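Local coordinates for protein mitochondrial enolase superfamily member 1 (PDB 4A35) that catalyses the magnesium-dependent dehydration of L-fuconate to 2-keto-3-deoxy-L-fuconate in the breakdown of L-fucose, at residues 245-250 with 272-277; 189-194 with 219-224. All coordinates share one frame; numbering follows the deposited sequence.

Contact 1 of 2, residues 245-250 with 272-277; sequences EKTLMM and KPLWIE. With MG (magnesium ion), chain B.
Met249 lies across one face of the Trp275 indole, its CG 3.6 Å above the ring plane and over its centre. CB makes a CH-pi contact with the five-membered ring, 3.7 Å from its centroid. Chi2 of 100° turns SD obliquely over the six-membered ring in a Met-aromatic contact, and chi3 of 140° carries CE to CH2. Toward helix 258-268, Met250 stretches out beyond CG and lays SD and CE against the Pro273 ring, with SD 3.7 Å from Pro273 CB; its own CB meets CD1 of Ile276. At the start of the strand, Thr247 CG2 touches Leu274 CD2. Behind the side chains the parallel backbones are tied in a ladder: Leu274 N gives to Leu248 O (2.7 Å), Met250 N to Trp275 O (3.0 Å), and Glu277 N to Met250 O (2.7 Å). One water bridges Leu248 N and Lys272 O. Trp275 NE1 donates to the anti lone pair of Glu277 OE1 (3.2 Å) in a bent bond, with OE1 tilted out of the indole plane. That oxygen also takes a salt bridge from Lys221 and a hydrogen bond from Gln327, which steadies the carboxylate while OE2 binds magnesium at 2.2 Å. Asp251, Glu306 and three waters complete the metal shell. The pairing is that of a right-handed beta-alpha-beta unit of the enolase-superfamily barrel, with a metal ligand at the C-terminal end of its second strand.

Contact 2 of 2, residues 189-194 with 219-224; sequences PAYTTS and RFKVKV
Strands 189-192 and 219-223 run in the same general direction, 39° apart, and meet in a single bridge at Thr192 and Phe220, where Thr192 N bonds to Arg219 O and Lys221 N to Thr192 O (3.0 Å). Lys221 NZ approaches the Tyr191 ring in its plane, at the edge, and donates to OH at 2.8 Å. The Lys221 chain, bent at chi2 and chi3, crosses the Tyr191 side chain at a slant, with Lys221 CB 3.7 Å from Tyr191 CE1. The same ammonium group forms salt bridges with Glu277 and Glu387, so three oxygens hold it. An alanine in place of Tyr191 would probably deprive Lys221 NZ of its hydroxyl partner and open a gap beside the lysine chain. Thr193 lies alongside Lys221, its OG1 3.7 Å from Lys221 CB and hydrogen-bonded to Glu387. At the other end, Arg219 extends from CG to NE and sends NH1 to Ala190 O (3.0 Å), which lies in the guanidinium plane; Pro189 CB lies over one guanidinium face, near NH1. Thr192 CG2 packs beside Phe220 CD2 (3.7 Å), while its OG1 accepts from Ser194 N, closing an ST turn where the strand ends. Lys223, bonded to Asp251, is by similarity the proton donor/acceptor and Lys221 a substrate ligand: the pair forms the Lys-X-Lys motif of the mandelate racemase group, at the barrel's catalytic mouth.

How the contacts relate
Contact 2 closes before contact 1 opens along the chain, and their centres lie 9 Å apart on the same side of the chain's centre. Strands 219-223 and 247-251 are neighbours in one parallel sheet, joined through Met249 N and Phe220 O (2.8 Å, a probable hydrogen bond), and with the pairings inside each contact the four segments follow one another round the barrel wall: 189-194, 219-224, 245-250, 272-277. Helix 228-242 connects the two contacts, and helix 258-268 lies within the span of contact 1. At the catalytic mouth, the Lys221-Glu277 salt bridge ties the two contacts together. Residues of contact 2 that, as in relatives, probably serve proton transfer and substrate binding thus stand beside the magnesium ligand of contact 1.

Contact 1 of 2, residues 245-250 with 272-277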
ATOM      1  N   GLU A 245     -21.010  -9.798  32.346  1.00 35.70           N
ATOM      2  CA  GLU A 245     -21.767  -8.651  31.832  1.00 36.10           C
ATOM      3  C   GLU A 245     -20.858  -7.584  31.158  1.00 40.27           C
ATOM      4  O   GLU A 245     -21.396  -6.705  30.465  1.00 43.17           O
ATOM      5  CB  GLU A 245     -22.626  -7.998  32.943  1.00 38.92           C
ATOM      6  CG  GLU A 245     -21.911  -6.985  33.836  0.50 47.25           C
ATOM      7  CD  GLU A 245     -20.937  -7.470  34.901  1.00 69.74           C
ATOM      8  OE1 GLU A 245     -20.702  -8.697  35.021  1.00 65.53           O
ATOM      9  OE2 GLU A 245     -20.412  -6.599  35.632  1.00 55.31           O
ATOM     10  N   LYS A 246     -19.516  -7.635  31.385  1.00 30.86           N
ATOM     11  CA  LYS A 246     -18.578  -6.631  30.816  1.00 27.70           C
ATOM     12  C   LYS A 246     -18.094  -7.043  29.391  1.00 29.61           C
ATOM     13  O   LYS A 246     -18.070  -8.227  29.037  1.00 30.84           O
ATOM     14  CB  LYS A 246     -17.415  -6.344  31.796  1.00 24.92           C
ATOM     15  CG  LYS A 246     -17.913  -5.605  33.040  1.00 28.60           C
ATOM     16  CD  LYS A 246     -16.833  -5.028  33.951  1.00 34.50           C
ATOM     17  CE  LYS A 246     -17.461  -4.482  35.218  1.00 32.05           C
ATOM     18  NZ  LYS A 246     -17.984  -5.579  36.107  1.00 29.95           N
ATOM     19  N   THR A 247     -17.769  -6.031  28.541  1.00 25.52           N
ATOM     20  CA  THR A 247     -17.390  -6.220  27.170  1.00 23.10           C
ATOM     21  C   THR A 247     -15.930  -6.617  27.036  1.00 24.28           C
ATOM     22  O   THR A 247     -15.035  -5.954  27.556  1.00 24.09           O
ATOM     23  CB  THR A 247     -17.657  -4.946  26.321  1.00 27.35           C
ATOM     24  OG1 THR A 247     -19.025  -4.561  26.492  1.00 29.34           O
ATOM     25  CG2 THR A 247     -17.362  -5.154  24.827  1.00 25.69           C
ATOM     26  N   LEU A 248     -15.731  -7.711  26.335  1.00 19.14           N
ATOM     27  CA  LEU A 248     -14.404  -8.205  25.973  1.00 20.54           C
ATOM     28  C   LEU A 248     -14.252  -8.221  24.440  1.00 24.78           C
ATOM     29  O   LEU A 248     -15.098  -8.793  23.756  1.00 24.08           O
ATOM     30  CB  LEU A 248     -14.176  -9.619  26.553  1.00 21.68           C
ATOM     31  CG  LEU A 248     -12.807 -10.263  26.220  1.00 25.84           C
ATOM     32  CD1 LEU A 248     -11.638  -9.445  26.852  1.00 25.51           C
ATOM     33  CD2 LEU A 248     -12.790 -11.767  26.676  1.00 26.48           C
ATOM     34  N   MET A 249     -13.163  -7.622  23.908  1.00 21.47           N
ATOM     35  CA  MET A 249     -12.843  -7.648  22.482  1.00 22.28           C
ATOM     36  C   MET A 249     -11.495  -8.338  22.291  1.00 23.75           C
ATOM     37  O   MET A 249     -10.594  -8.139  23.102  1.00 24.72           O
ATOM     38  CB  MET A 249     -12.799  -6.234  21.857  1.00 23.77           C
ATOM     39  CG  MET A 249     -14.062  -5.484  22.058  1.00 28.81           C
ATOM     40  SD  MET A 249     -13.889  -4.306  23.453  1.00 34.53           S
ATOM     41  CE  MET A 249     -14.755  -2.991  22.712  1.00 29.90           C
ATOM     42  N   MET A 250     -11.354  -9.100  21.229  1.00 18.31           N
ATOM     43  CA  MET A 250     -10.076  -9.769  20.885  1.00 16.36           C
ATOM     44  C   MET A 250      -9.456  -9.137  19.639  1.00 20.53           C
ATOM     45  O   MET A 250     -10.193  -8.706  18.725  1.00 20.26           O
ATOM     46  CB  MET A 250     -10.285 -11.275  20.696  1.00 17.22           C
ATOM     47  CG  MET A 250     -10.705 -11.964  22.013  1.00 19.37           C
ATOM     48  SD  MET A 250     -11.186 -13.649  21.609  1.00 21.95           S
ATOM     49  CE  MET A 250     -11.735 -14.281  23.239  1.00 20.55           C
ATOM     50  N   LYS A 272     -16.814 -15.455  25.025  1.00 23.50           N
ATOM     51  CA  LYS A 272     -17.866 -14.560  24.522  1.00 23.82           C
ATOM     52  C   LYS A 272     -17.311 -13.177  24.117  1.00 25.49           C
ATOM     53  O   LYS A 272     -17.794 -12.120  24.590  1.00 24.81           O
ATOM     54  CB  LYS A 272     -19.039 -14.395  25.520  1.00 25.51           C
ATOM     55  CG  LYS A 272     -19.602 -15.716  26.076  1.00 33.01           C
ATOM     56  CD  LYS A 272     -20.143 -16.615  24.990  1.00 36.07           C
ATOM     57  CE  LYS A 272     -20.990 -17.734  25.580  1.00 41.81           C
ATOM     58  NZ  LYS A 272     -21.180 -18.837  24.598  1.00 49.40           N
ATOM     59  N   PRO A 273     -16.343 -13.163  23.171  1.00 19.47           N
ATOM     60  CA  PRO A 273     -15.837 -11.859  22.677  1.00 18.15           C
ATOM     61  C   PRO A 273     -16.890 -11.089  21.844  1.00 21.39           C
ATOM     62  O   PRO A 273     -17.636 -11.709  21.082  1.00 20.52           O
ATOM     63  CB  PRO A 273     -14.646 -12.266  21.792  1.00 18.56           C
ATOM     64  CG  PRO A 273     -14.952 -13.635  21.324  1.00 21.59           C
ATOM     65  CD  PRO A 273     -15.693 -14.307  22.482  1.00 19.16           C
ATOM     66  N   LEU A 274     -16.997  -9.762  22.024  1.00 22.01           N
ATOM     67  CA  LEU A 274     -17.911  -8.971  21.158  1.00 22.19           C
ATOM     68  C   LEU A 274     -17.449  -9.015  19.679  1.00 22.31           C
ATOM     69  O   LEU A 274     -18.244  -9.166  18.718  1.00 19.91           O
ATOM     70  CB  LEU A 274     -17.978  -7.513  21.657  1.00 21.61           C
ATOM     71  CG  LEU A 274     -18.733  -6.536  20.713  1.00 25.27           C
ATOM     72  CD1 LEU A 274     -20.248  -6.893  20.648  1.00 26.94           C
ATOM     73  CD2 LEU A 274     -18.555  -5.100  21.168  1.00 26.57           C
ATOM     74  N   TRP A 275     -16.134  -8.878  19.485  1.00 20.99           N
ATOM     75  CA  TRP A 275     -15.572  -8.926  18.172  1.00 20.12           C
ATOM     76  C   TRP A 275     -14.187  -9.550  18.172  1.00 21.02           C
ATOM     77  O   TRP A 275     -13.496  -9.622  19.229  1.00 17.29           O
ATOM     78  CB  TRP A 275     -15.503  -7.521  17.513  1.00 18.63           C
ATOM     79  CG  TRP A 275     -14.481  -6.532  18.023  1.00 18.54           C
ATOM     80  CD1 TRP A 275     -13.116  -6.642  17.966  1.00 21.23           C
ATOM     81  CD2 TRP A 275     -14.757  -5.170  18.391  1.00 18.21           C
ATOM     82  NE1 TRP A 275     -12.524  -5.463  18.405  1.00 19.55           N
ATOM     83  CE2 TRP A 275     -13.505  -4.539  18.651  1.00 21.14           C
ATOM     84  CE3 TRP A 275     -15.954  -4.422  18.550  1.00 19.97           C
ATOM     85  CZ2 TRP A 275     -13.410  -3.188  19.030  1.00 19.28           C
ATOM     86  CZ3 TRP A 275     -15.859  -3.094  18.949  1.00 21.77           C
ATOM     87  CH2 TRP A 275     -14.598  -2.480  19.156  1.00 21.50           C
ATOM     88  N   ILE A 276     -13.805 -10.008  16.984  1.00 17.17           N
ATOM     89  CA  ILE A 276     -12.428 -10.418  16.659  1.00 15.14           C
ATOM     90  C   ILE A 276     -11.911  -9.375  15.667  1.00 18.53           C
ATOM     91  O   ILE A 276     -12.504  -9.174  14.579  1.00 17.19           O
ATOM     92  CB  ILE A 276     -12.215 -11.895  16.161  1.00 17.93           C
ATOM     93  CG1 ILE A 276     -10.690 -12.054  15.794  1.00 17.98           C
ATOM     94  CG2 ILE A 276     -13.069 -12.228  14.902  1.00 14.73           C
ATOM     95  CD1 ILE A 276      -9.663 -12.006  17.066  1.00 17.39           C
ATOM     96  N   GLU A 277     -10.842  -8.692  16.071  1.00 16.31           N
ATOM     97  CA  GLU A 277     -10.272  -7.617  15.281  1.00 17.17           C
ATOM     98  C   GLU A 277      -9.072  -8.142  14.442  1.00 19.84           C
ATOM     99  O   GLU A 277      -8.231  -8.902  14.947  1.00 19.34           O
ATOM    100  CB  GLU A 277      -9.862  -6.490  16.234  1.00 18.05           C
ATOM    101  CG  GLU A 277      -9.151  -5.308  15.572  1.00 20.11           C
ATOM    102  CD  GLU A 277      -8.917  -4.199  16.597  1.00 24.19           C
ATOM    103  OE1 GLU A 277      -9.715  -4.137  17.561  1.00 21.61           O
ATOM    104  OE2 GLU A 277      -8.037  -3.329  16.377  1.00 22.68           O
TER
HETATM  105 MG    MG B1445      -5.880  -3.521  16.543  1.00 23.25          MG
HETATM  106  O   HOH W   1     -18.055  -9.413  25.494  1.00 26.32           O
HETATM  107  O   HOH W   2      -3.517  -3.203  16.916  1.00 39.24           O
HETATM  108  O   HOH W   3      -5.451  -4.876  15.212  1.00 22.47           O
HETATM  109  O   HOH W   4      -5.672  -2.185  17.966  1.00 29.17           O

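Contact 2 of 2, residues 189-194 with 219-224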
ATOM      1  N   PRO A 189     -18.028   7.217  24.659  1.00 20.89           N
ATOM      2  CA  PRO A 189     -17.694   5.987  25.398  1.00 18.88           C
ATOM      3  C   PRO A 189     -16.407   5.336  24.862  1.00 21.35           C
ATOM      4  O   PRO A 189     -16.191   5.296  23.646  1.00 18.65           O
ATOM      5  CB  PRO A 189     -18.924   5.102  25.158  1.00 21.03           C
ATOM      6  CG  PRO A 189     -19.519   5.610  23.817  1.00 24.53           C
ATOM      7  CD  PRO A 189     -19.380   7.116  24.058  1.00 23.12           C
ATOM      8  N   ALA A 190     -15.533   4.892  25.792  1.00 18.73           N
ATOM      9  CA  ALA A 190     -14.258   4.255  25.424  1.00 18.86           C
ATOM     10  C   ALA A 190     -14.105   2.840  25.988  1.00 20.83           C
ATOM     11  O   ALA A 190     -14.850   2.401  26.858  1.00 20.44           O
ATOM     12  CB  ALA A 190     -13.083   5.116  25.926  1.00 19.65           C
ATOM     13  N   TYR A 191     -13.139   2.107  25.430  1.00 18.27           N
ATOM     14  CA  TYR A 191     -12.711   0.821  25.969  1.00 18.34           C
ATOM     15  C   TYR A 191     -11.232   0.945  26.197  1.00 20.14           C
ATOM     16  O   TYR A 191     -10.581   1.783  25.524  1.00 19.13           O
ATOM     17  CB  TYR A 191     -13.051  -0.354  25.031  1.00 18.10           C
ATOM     18  CG  TYR A 191     -12.266  -0.448  23.736  1.00 18.95           C
ATOM     19  CD1 TYR A 191     -11.088  -1.192  23.664  1.00 20.16           C
ATOM     20  CD2 TYR A 191     -12.805   0.023  22.534  1.00 18.20           C
ATOM     21  CE1 TYR A 191     -10.405  -1.357  22.459  1.00 20.85           C
ATOM     22  CE2 TYR A 191     -12.168  -0.212  21.303  1.00 19.31           C
ATOM     23  CZ  TYR A 191     -10.965  -0.898  21.276  1.00 21.72           C
ATOM     24  OH  TYR A 191     -10.307  -1.100  20.100  1.00 21.43           O
ATOM     25  N   THR A 192     -10.693   0.134  27.116  1.00 18.15           N
ATOM     26  CA  THR A 192      -9.276   0.148  27.390  1.00 19.62           C
ATOM     27  C   THR A 192      -8.518  -1.067  26.733  1.00 21.06           C
ATOM     28  O   THR A 192      -8.968  -2.204  26.771  1.00 20.93           O
ATOM     29  CB  THR A 192      -8.971   0.230  28.897  1.00 26.80           C
ATOM     30  OG1 THR A 192      -7.561   0.367  29.015  1.00 22.71           O
ATOM     31  CG2 THR A 192      -9.502  -1.011  29.712  1.00 22.13           C
ATOM     32  N   THR A 193      -7.324  -0.779  26.213  1.00 18.71           N
ATOM     33  CA  THR A 193      -6.421  -1.795  25.641  1.00 19.14           C
ATOM     34  C   THR A 193      -5.243  -1.991  26.647  1.00 22.00           C
ATOM     35  O   THR A 193      -4.306  -2.732  26.369  1.00 20.96           O
ATOM     36  CB  THR A 193      -6.038  -1.382  24.214  1.00 24.70           C
ATOM     37  OG1 THR A 193      -7.264  -1.375  23.481  1.00 23.13           O
ATOM     38  CG2 THR A 193      -5.069  -2.410  23.490  1.00 19.90           C
ATOM     39  N   SER A 194      -5.310  -1.346  27.813  1.00 22.62           N
ATOM     40  CA  SER A 194      -4.201  -1.410  28.767  0.50 24.38           C
ATOM     41  C   SER A 194      -3.969  -2.815  29.416  1.00 28.98           C
ATOM     42  O   SER A 194      -2.889  -3.033  29.961  1.00 30.54           O
ATOM     43  CB  SER A 194      -4.350  -0.329  29.831  0.50 29.30           C
ATOM     44  OG  SER A 194      -4.243   0.939  29.199  0.50 38.21           O
ATOM     45  N   ARG A 219     -15.060  -2.007  29.521  1.00 23.58           N
ATOM     46  CA  ARG A 219     -14.887  -2.545  28.170  1.00 22.20           C
ATOM     47  C   ARG A 219     -13.382  -2.764  27.939  1.00 23.25           C
ATOM     48  O   ARG A 219     -12.585  -1.856  28.182  1.00 22.36           O
ATOM     49  CB  ARG A 219     -15.483  -1.585  27.141  1.00 20.00           C
ATOM     50  CG  ARG A 219     -16.909  -1.153  27.482  1.00 19.55           C
ATOM     51  CD  ARG A 219     -17.403  -0.115  26.484  1.00 23.18           C
ATOM     52  NE  ARG A 219     -18.658   0.445  26.996  1.00 29.29           N
ATOM     53  CZ  ARG A 219     -18.766   1.610  27.625  1.00 37.72           C
ATOM     54  NH1 ARG A 219     -17.710   2.412  27.743  1.00 22.31           N
ATOM     55  NH2 ARG A 219     -19.941   2.002  28.112  1.00 27.15           N
ATOM     56  N   PHE A 220     -13.003  -3.986  27.588  1.00 18.87           N
ATOM     57  CA  PHE A 220     -11.620  -4.431  27.546  1.00 17.69           C
ATOM     58  C   PHE A 220     -11.224  -5.160  26.283  1.00 23.77           C
ATOM     59  O   PHE A 220     -11.921  -6.063  25.830  1.00 23.30           O
ATOM     60  CB  PHE A 220     -11.393  -5.412  28.749  1.00 20.18           C
ATOM     61  CG  PHE A 220     -11.451  -4.764  30.110  1.00 22.04           C
ATOM     62  CD1 PHE A 220     -12.678  -4.516  30.738  1.00 23.90           C
ATOM     63  CD2 PHE A 220     -10.284  -4.457  30.797  1.00 22.77           C
ATOM     64  CE1 PHE A 220     -12.729  -3.929  32.006  1.00 26.96           C
ATOM     65  CE2 PHE A 220     -10.338  -3.833  32.050  1.00 26.09           C
ATOM     66  CZ  PHE A 220     -11.562  -3.610  32.664  1.00 25.06           C
ATOM     67  N   LYS A 221     -10.030  -4.803  25.753  1.00 19.34           N
ATOM     68  CA  LYS A 221      -9.499  -5.522  24.615  1.00 19.06           C
ATOM     69  C   LYS A 221      -8.375  -6.412  25.090  1.00 20.35           C
ATOM     70  O   LYS A 221      -7.689  -6.098  26.070  1.00 20.90           O
ATOM     71  CB  LYS A 221      -9.024  -4.586  23.470  1.00 22.10           C
ATOM     72  CG  LYS A 221      -8.756  -5.361  22.171  1.00 27.99           C
ATOM     73  CD  LYS A 221      -9.098  -4.573  20.900  1.00 28.15           C
ATOM     74  CE  LYS A 221      -7.901  -3.748  20.570  1.00 24.99           C
ATOM     75  NZ  LYS A 221      -8.183  -2.823  19.439  1.00 19.91           N
ATOM     76  N   VAL A 222      -8.179  -7.529  24.383  1.00 17.70           N
ATOM     77  CA  VAL A 222      -7.083  -8.468  24.647  1.00 17.03           C
ATOM     78  C   VAL A 222      -6.457  -8.892  23.313  1.00 21.36           C
ATOM     79  O   VAL A 222      -7.168  -9.217  22.359  1.00 20.92           O
ATOM     80  CB  VAL A 222      -7.570  -9.700  25.494  1.00 20.97           C
ATOM     81  CG1 VAL A 222      -8.696 -10.458  24.771  1.00 21.79           C
ATOM     82  CG2 VAL A 222      -6.423 -10.653  25.809  1.00 21.29           C
ATOM     83  N   LYS A 223      -5.122  -8.903  23.257  1.00 17.65           N
ATOM     84  CA  LYS A 223      -4.400  -9.377  22.080  1.00 17.60           C
ATOM     85  C   LYS A 223      -4.328 -10.882  22.110  1.00 22.50           C
ATOM     86  O   LYS A 223      -4.039 -11.486  23.162  1.00 22.19           O
ATOM     87  CB  LYS A 223      -2.964  -8.807  22.028  1.00 18.49           C
ATOM     88  CG  LYS A 223      -2.871  -7.293  21.967  1.00 20.03           C
ATOM     89  CD  LYS A 223      -3.545  -6.733  20.694  1.00 20.61           C
ATOM     90  CE  LYS A 223      -3.757  -5.251  20.885  1.00 28.18           C
ATOM     91  NZ  LYS A 223      -3.792  -4.523  19.590  1.00 29.48           N
ATOM     92  N   VAL A 224      -4.494 -11.475  20.931  1.00 18.46           N
ATOM     93  CA  VAL A 224      -4.457 -12.931  20.705  1.00 19.99           C
ATOM     94  C   VAL A 224      -3.700 -13.239  19.412  1.00 22.59           C
ATOM     95  O   VAL A 224      -3.345 -12.307  18.661  1.00 19.41           O
ATOM     96  CB  VAL A 224      -5.915 -13.529  20.657  1.00 22.16           C
ATOM     97  CG1 VAL A 224      -6.691 -13.266  21.975  1.00 22.34           C
ATOM     98  CG2 VAL A 224      -6.694 -13.024  19.427  1.00 20.06           C
TER
HETATM   99  O   HOH W   5     -15.188   1.240  29.588  1.00 21.69           O
HETATM  100  O   HOH W   6      -7.439  -4.169  28.051  1.00 20.77           O